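Local coordinates for CBS domain-containing protein CBSX2 (Arabidopsis thaliana, PDB 3SL7) that probably regulates the chloroplast thioredoxin system through a pair of CBS domains, and so influences plant development, at residues 9-13 with 14-18; 27-30 with 31-34; 86-89 with 90-94. One frame throughout, in Å; residues are numbered along the deposited sequence.

Contact 1 (9-13 with 14-18); sequences FMTPR and QNLHV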
loop_
_atom_site.group_PDB
_atom_site.type_symbol
_atom_site.label_atom_id
_atom_site.label_comp_id
_atom_site.label_asym_id
_atom_site.label_seq_id
_atom_site.Cartn_x
_atom_site.Cartn_y
_atom_site.Cartn_z
ATOM N N PHE A 9 7.355 16.437 6.259
ATOM C CA PHE A 9 7.370 15.196 5.470
ATOM C C PHE A 9 6.029 14.505 5.273
ATOM O O PHE A 9 5.961 13.458 4.637
ATOM C CB PHE A 9 8.355 14.210 6.076
ATOM C CG PHE A 9 9.770 14.705 6.073
ATOM C CD1 PHE A 9 10.557 14.584 4.942
ATOM C CD2 PHE A 9 10.308 15.298 7.198
ATOM C CE1 PHE A 9 11.851 15.036 4.934
ATOM C CE2 PHE A 9 11.609 15.754 7.196
ATOM C CZ PHE A 9 12.380 15.626 6.060
HETATM N N MSE A 10 4.965 15.086 5.808
HETATM C CA MSE A 10 3.642 14.485 5.670
HETATM C C MSE A 10 3.138 14.519 4.238
HETATM O O MSE A 10 3.586 15.319 3.408
HETATM C CB MSE A 10 2.635 15.237 6.532
HETATM C CG MSE A 10 2.316 16.603 5.968
HETATM SE SE MSE A 10 1.116 17.556 7.147
HETATM C CE MSE A 10 0.585 19.016 5.943
ATOM N N THR A 11 2.177 13.650 3.967
ATOM C CA THR A 11 1.453 13.659 2.718
ATOM C C THR A 11 0.503 14.838 2.746
ATOM O O THR A 11 -0.348 14.925 3.632
ATOM C CB THR A 11 0.639 12.355 2.571
ATOM O OG1 THR A 11 1.533 11.239 2.675
ATOM C CG2 THR A 11 -0.078 12.311 1.235
ATOM N N PRO A 12 0.639 15.747 1.774
ATOM C CA PRO A 12 -0.186 16.954 1.653
ATOM C C PRO A 12 -1.659 16.602 1.522
ATOM O O PRO A 12 -1.987 15.507 1.076
ATOM C CB PRO A 12 0.292 17.566 0.337
ATOM C CG PRO A 12 1.633 16.978 0.095
ATOM C CD PRO A 12 1.581 15.607 0.654
ATOM N N ARG A 13 -2.525 17.533 1.901
ATOM C CA ARG A 13 -3.970 17.373 1.780
ATOM C C ARG A 13 -4.351 16.979 0.354
ATOM O O ARG A 13 -5.231 16.145 0.148
ATOM C CB ARG A 13 -4.649 18.693 2.164
ATOM C CG ARG A 13 -6.176 18.710 2.229
ATOM C CD ARG A 13 -6.618 20.152 2.517
ATOM N NE ARG A 13 -8.060 20.343 2.669
ATOM C CZ ARG A 13 -8.660 20.684 3.809
ATOM N NH1 ARG A 13 -7.953 20.861 4.920
ATOM N NH2 ARG A 13 -9.976 20.843 3.843
ATOM N N GLN A 14 -3.683 17.575 -0.629
ATOM C CA GLN A 14 -4.056 17.367 -2.027
ATOM C C GLN A 14 -3.847 15.929 -2.477
ATOM O O GLN A 14 -4.382 15.515 -3.503
ATOM C CB GLN A 14 -3.316 18.336 -2.963
ATOM C CG GLN A 14 -1.796 18.285 -2.864
ATOM C CD GLN A 14 -1.229 19.368 -1.962
ATOM O OE1 GLN A 14 -1.828 19.731 -0.946
ATOM N NE2 GLN A 14 -0.072 19.898 -2.338
ATOM N N ASN A 15 -3.083 15.164 -1.705
ATOM C CA ASN A 15 -2.839 13.769 -2.054
ATOM C C ASN A 15 -3.582 12.781 -1.161
ATOM O O ASN A 15 -3.359 11.575 -1.241
ATOM C CB ASN A 15 -1.338 13.484 -2.082
ATOM C CG ASN A 15 -0.604 14.376 -3.067
ATOM O OD1 ASN A 15 0.386 15.022 -2.729
ATOM N ND2 ASN A 15 -1.102 14.429 -4.295
ATOM N N LEU A 16 -4.472 13.292 -0.317
ATOM C CA LEU A 16 -5.274 12.428 0.543
ATOM C C LEU A 16 -6.414 11.814 -0.243
ATOM O O LEU A 16 -6.869 12.373 -1.245
ATOM C CB LEU A 16 -5.865 13.191 1.732
ATOM C CG LEU A 16 -4.834 13.882 2.621
ATOM C CD1 LEU A 16 -5.423 14.684 3.792
ATOM C CD2 LEU A 16 -3.656 13.002 3.002
ATOM N N HIS A 17 -6.863 10.655 0.225
ATOM C CA HIS A 17 -8.077 10.042 -0.284
ATOM C C HIS A 17 -9.012 9.882 0.898
ATOM O O HIS A 17 -8.721 9.136 1.832
ATOM C CB HIS A 17 -7.737 8.706 -0.929
ATOM C CG HIS A 17 -6.514 8.767 -1.787
ATOM N ND1 HIS A 17 -6.453 9.519 -2.943
ATOM C CD2 HIS A 17 -5.290 8.209 -1.638
ATOM C CE1 HIS A 17 -5.254 9.398 -3.481
ATOM N NE2 HIS A 17 -4.526 8.610 -2.706
ATOM N N VAL A 18 -10.117 10.619 0.878
ATOM C CA VAL A 18 -10.998 10.673 2.028
ATOM C C VAL A 18 -12.353 10.099 1.682
ATOM O O VAL A 18 -12.748 10.084 0.518
ATOM C CB VAL A 18 -11.208 12.116 2.522
ATOM C CG1 VAL A 18 -9.870 12.746 2.951
ATOM C CG2 VAL A 18 -11.865 12.951 1.444
HETATM O O HOH W 1 -7.970 15.412 -1.426
#
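Gln14 holds CG between its backbone N and carbonyl carbon (chi1 56°) and bends again at chi2 (-97°), which folds its amide back against Pro12, while Thr11 sets CG2 anti to the backbone N and against Asn15. Both pairs join the short strand 11-12 to the 3-10 turn at 13-15 that follows it in the first CBS domain. Two successive bonds between residues three apart make the turn: Asn15 N to Pro12 O and Leu16 N to Arg13 O, both 3.0 Å. The pyrrolidine ring touches two amides, Pro12 CB lying 3.3 Å from Gln14 OE1 and Pro12 CD 3.6 Å from Asn15 OD1. The remaining side-chain pairs are apolar, Thr11 CG2 lying 3.7 Å from Asn15 CB and 4.0 Å from Leu16 CD2. Thr11 and Leu16 both pack on Ile144 of the neighbouring strand 141-146, and Thr11 OG1 is hydrogen-bonded to Asn149. The extended Arg13 chain leads away to a cation-pi contact with Trp47. Where the turn opens into loop, a water lies 3.2 Å from Arg13 O and equally far from Leu16 O.

Contact 2 (27-30 with 31-34); sequences DALE and LLVE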
loop_
_atom_site.group_PDB
_atom_site.type_symbol
_atom_site.label_atom_id
_atom_site.label_comp_id
_atom_site.label_asym_id
_atom_site.label_seq_id
_atom_site.Cartn_x
_atom_site.Cartn_y
_atom_site.Cartn_z
ATOM N N ASP A 27 -18.421 2.196 -2.347
ATOM C CA ASP A 27 -17.658 3.320 -2.871
ATOM C C ASP A 27 -16.311 3.476 -2.174
ATOM O O ASP A 27 -15.324 3.824 -2.816
ATOM C CB ASP A 27 -18.454 4.617 -2.794
ATOM C CG ASP A 27 -19.605 4.643 -3.775
ATOM O OD1 ASP A 27 -19.615 3.825 -4.723
ATOM O OD2 ASP A 27 -20.494 5.494 -3.596
ATOM N N ALA A 28 -16.277 3.229 -0.865
ATOM C CA ALA A 28 -15.025 3.266 -0.119
ATOM C C ALA A 28 -14.077 2.180 -0.637
ATOM O O ALA A 28 -12.896 2.433 -0.858
ATOM C CB ALA A 28 -15.284 3.089 1.369
ATOM N N LEU A 29 -14.595 0.972 -0.835
ATOM C CA LEU A 29 -13.790 -0.107 -1.405
ATOM C C LEU A 29 -13.241 0.285 -2.772
ATOM O O LEU A 29 -12.067 0.069 -3.057
ATOM C CB LEU A 29 -14.606 -1.401 -1.513
ATOM C CG LEU A 29 -14.803 -2.174 -0.212
ATOM C CD1 LEU A 29 -15.824 -3.301 -0.393
ATOM C CD2 LEU A 29 -13.487 -2.711 0.305
ATOM N N GLU A 30 -14.093 0.873 -3.612
ATOM C CA GLU A 30 -13.675 1.299 -4.949
ATOM C C GLU A 30 -12.533 2.316 -4.866
ATOM O O GLU A 30 -11.561 2.243 -5.622
ATOM C CB GLU A 30 -14.855 1.888 -5.729
ATOM C CG GLU A 30 -14.643 1.907 -7.239
ATOM C CD GLU A 30 -15.859 2.403 -7.998
ATOM O OE1 GLU A 30 -15.724 2.708 -9.203
ATOM O OE2 GLU A 30 -16.948 2.487 -7.390
ATOM N N LEU A 31 -12.667 3.260 -3.941
ATOM C CA LEU A 31 -11.655 4.290 -3.730
ATOM C C LEU A 31 -10.351 3.670 -3.258
ATOM O O LEU A 31 -9.268 4.056 -3.716
ATOM C CB LEU A 31 -12.149 5.323 -2.714
ATOM C CG LEU A 31 -11.228 6.534 -2.541
ATOM C CD1 LEU A 31 -11.056 7.243 -3.879
ATOM C CD2 LEU A 31 -11.788 7.485 -1.501
ATOM N N LEU A 32 -10.451 2.714 -2.333
ATOM C CA LEU A 32 -9.267 1.993 -1.870
ATOM C C LEU A 32 -8.519 1.380 -3.036
ATOM O O LEU A 32 -7.317 1.577 -3.162
ATOM C CB LEU A 32 -9.632 0.878 -0.896
ATOM C CG LEU A 32 -10.000 1.240 0.535
ATOM C CD1 LEU A 32 -10.367 -0.031 1.278
ATOM C CD2 LEU A 32 -8.838 1.941 1.215
ATOM N N VAL A 33 -9.228 0.638 -3.883
ATOM C CA VAL A 33 -8.582 -0.115 -4.956
ATOM C C VAL A 33 -8.112 0.797 -6.084
ATOM O O VAL A 33 -7.076 0.548 -6.688
ATOM C CB VAL A 33 -9.471 -1.281 -5.514
ATOM C CG1 VAL A 33 -9.969 -2.152 -4.382
ATOM C CG2 VAL A 33 -10.631 -0.749 -6.340
ATOM N N GLU A 34 -8.858 1.858 -6.362
ATOM C CA GLU A 34 -8.437 2.804 -7.394
ATOM C C GLU A 34 -7.224 3.634 -6.978
ATOM O O GLU A 34 -6.315 3.860 -7.780
ATOM C CB GLU A 34 -9.584 3.722 -7.815
ATOM C CG GLU A 34 -10.250 3.283 -9.103
ATOM C CD GLU A 34 -10.983 4.420 -9.768
ATOM O OE1 GLU A 34 -11.039 5.516 -9.164
ATOM O OE2 GLU A 34 -11.495 4.218 -10.891
#
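Leu32 meets Ala28 and Leu29 of the preceding helical turn. Its CB rests 3.4 Å from Leu29 O. CG, placed anti to the carbonyl carbon and beside the backbone N (chi1 -76°), comes just as near to Ala28 O, the oxygen that the Leu32 amide already uses. At the tip, CD1 of Leu32 meets CD2 of Leu29 at 4.2 Å, a light touch between two buried methyls, and lies 4.1 Å from Ala28 O; Leu58 and Leu40 cover the Leu32 side chain further. Val33 is fitted more closely to the backbone: CG2, set between its own N and carbonyl carbon, is 3.2 Å from Glu30 O. Four consecutive amides, those of Leu31 to Glu34, bond to the carbonyls of Asp27 to Glu30, and the shortest of these bonds joins Glu34 N to Glu30 O at 2.8 Å. Glu30 OE1 and Glu34 OE2, probably both charged, are 4.8 Å apart; Glu30 also packs on Arg159 of the second subunit, which may ease any repulsion. Leu29 and Val33 face its Leu155 and Gly148. The whole is a regular amphipathic alpha-helix of a CBS domain, packed on its own strand 39-43 and on the dimer partner.

Contact 3 (86-89 with 90-94); sequences NELQ and KLISK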
loop_
_atom_site.group_PDB
_atom_site.type_symbol
_atom_site.label_atom_id
_atom_site.label_comp_id
_atom_site.label_asym_id
_atom_site.label_seq_id
_atom_site.Cartn_x
_atom_site.Cartn_y
_atom_site.Cartn_z
ATOM N N ASN A 86 -14.088 -16.814 -3.764
ATOM C CA ASN A 86 -15.468 -17.062 -3.380
ATOM C C ASN A 86 -15.848 -16.381 -2.060
ATOM O O ASN A 86 -16.924 -15.793 -1.949
ATOM C CB ASN A 86 -15.750 -18.565 -3.328
ATOM C CG ASN A 86 -17.223 -18.866 -3.249
ATOM O OD1 ASN A 86 -17.928 -18.835 -4.258
ATOM N ND2 ASN A 86 -17.702 -19.149 -2.047
ATOM N N GLU A 87 -14.960 -16.447 -1.068
ATOM C CA GLU A 87 -15.198 -15.783 0.215
ATOM C C GLU A 87 -15.274 -14.278 0.017
ATOM O O GLU A 87 -16.103 -13.600 0.616
ATOM C CB GLU A 87 -14.087 -16.105 1.208
ATOM C CG GLU A 87 -13.996 -17.558 1.619
ATOM C CD GLU A 87 -12.871 -17.795 2.602
ATOM O OE1 GLU A 87 -12.088 -16.854 2.824
ATOM O OE2 GLU A 87 -12.767 -18.910 3.149
ATOM N N LEU A 88 -14.402 -13.767 -0.841
ATOM C CA LEU A 88 -14.379 -12.347 -1.157
ATOM C C LEU A 88 -15.696 -11.907 -1.783
ATOM O O LEU A 88 -16.267 -10.884 -1.395
ATOM C CB LEU A 88 -13.224 -12.034 -2.103
ATOM C CG LEU A 88 -13.166 -10.584 -2.578
ATOM C CD1 LEU A 88 -13.029 -9.637 -1.382
ATOM C CD2 LEU A 88 -12.006 -10.399 -3.540
ATOM N N GLN A 89 -16.182 -12.676 -2.753
ATOM C CA GLN A 89 -17.457 -12.353 -3.387
ATOM C C GLN A 89 -18.601 -12.375 -2.380
ATOM O O GLN A 89 -19.522 -11.559 -2.456
ATOM C CB GLN A 89 -17.762 -13.304 -4.538
ATOM C CG GLN A 89 -16.830 -13.162 -5.730
ATOM C CD GLN A 89 -17.364 -13.889 -6.954
ATOM O OE1 GLN A 89 -17.249 -15.111 -7.066
ATOM N NE2 GLN A 89 -17.965 -13.140 -7.874
ATOM N N LYS A 90 -18.546 -13.312 -1.438
ATOM C CA LYS A 90 -19.543 -13.344 -0.372
ATOM C C LYS A 90 -19.517 -12.033 0.402
ATOM O O LYS A 90 -20.561 -11.447 0.675
ATOM C CB LYS A 90 -19.297 -14.508 0.581
ATOM C CG LYS A 90 -19.659 -15.870 0.002
ATOM C CD LYS A 90 -19.820 -16.911 1.102
ATOM C CE LYS A 90 -20.167 -18.280 0.537
ATOM N NZ LYS A 90 -18.948 -19.078 0.231
ATOM N N LEU A 91 -18.320 -11.576 0.755
ATOM C CA LEU A 91 -18.169 -10.327 1.495
ATOM C C LEU A 91 -18.698 -9.174 0.666
ATOM O O LEU A 91 -19.496 -8.365 1.142
ATOM C CB LEU A 91 -16.698 -10.092 1.864
ATOM C CG LEU A 91 -16.098 -11.060 2.890
ATOM C CD1 LEU A 91 -14.626 -10.755 3.137
ATOM C CD2 LEU A 91 -16.879 -11.022 4.196
ATOM N N ILE A 92 -18.252 -9.100 -0.583
ATOM C CA ILE A 92 -18.671 -8.013 -1.456
ATOM C C ILE A 92 -20.192 -7.988 -1.595
ATOM O O ILE A 92 -20.793 -6.923 -1.694
ATOM C CB ILE A 92 -18.022 -8.102 -2.845
ATOM C CG1 ILE A 92 -16.514 -7.868 -2.739
ATOM C CG2 ILE A 92 -18.635 -7.066 -3.785
ATOM C CD1 ILE A 92 -16.177 -6.480 -2.303
ATOM N N SER A 93 -20.817 -9.160 -1.591
ATOM C CA SER A 93 -22.267 -9.214 -1.762
ATOM C C SER A 93 -22.991 -8.606 -0.564
ATOM O O SER A 93 -24.069 -8.033 -0.706
ATOM C CB SER A 93 -22.750 -10.646 -2.025
ATOM O OG SER A 93 -22.775 -11.416 -0.836
ATOM N N LYS A 94 -22.380 -8.714 0.611
ATOM C CA LYS A 94 -23.005 -8.258 1.851
ATOM C C LYS A 94 -22.724 -6.795 2.214
ATOM O O LYS A 94 -23.130 -6.336 3.286
ATOM C CB LYS A 94 -22.599 -9.178 3.006
ATOM C CG LYS A 94 -23.300 -10.544 2.968
ATOM C CD LYS A 94 -22.517 -11.589 3.737
ATOM C CE LYS A 94 -22.245 -11.143 5.161
ATOM N NZ LYS A 94 -21.298 -12.058 5.850
#
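Leu88 and Ile92 run side by side on the buried flank of the helix, one turn apart and pointing the same way, with Leu88 CD1 4.1 Å from Ile92 CG1. Ile92 holds CG1 anti to its carbonyl carbon and beside the backbone N (chi1 -67°), which lays that methylene 3.3 Å from Leu88 O. The same oxygen takes the Ile92 amide at 2.8 Å, in a nearly straight bond of 170°, so backbone and side chain of Ile92 both close on one carbonyl. Val150 and Lys158 of the second subunit pack on this pair, and Leu59 of the same chain reaches Ile92. Leu91 shares these surroundings, touching Trp82 and Leu59. The Gln89 chain, too, stretches from the helix towards the second subunit, where it packs on Ile157.

This is an amphipathic alpha-helix, residues 85-93, lying in the chain between helix 55-58 and helix 100-103. Near its C-terminal end Ser93 swings OG back to Lys90 O at 2.7 Å. Lys94 N approaches that oxygen from the same face at 3.3 Å, and also bonds to Leu91 O; Lys90 O is thus shared between a side chain and the backbone.

The exposed flank is looser. Lys90 lays CG 3.4 Å from Asn86 O, then turns at chi4 so that its ammonium end comes near the Asn86 side chain, whose amide orientation is uncertain. Ser93 N bonds to Gln89 O at 143°, less straight than the three preceding bonds.

How the contacts relate
Contact 1 is a surface turn in which amides and a proline ring dominate and the hydrogen bonds span three residues; contacts 2 and 3 are partly buried alpha-helices, whose hydrogen bonds across the segments span four, with leucine-rich inner flanks. Contact 1 joins its neighbour through Val18 O and Leu31 CD2, 3.4 Å apart, as the chain passes from strand 11-12 to helix 25-35. Contacts 2 and 3 touch through Leu29 CD1 and Ile92 CD1 at 3.7 Å, and both pack on the second subunit. Contacts 1 and 3 lie on opposite sides of the chain's centre, about 17 Å apart at their nearest atoms, with contact 2 touching each.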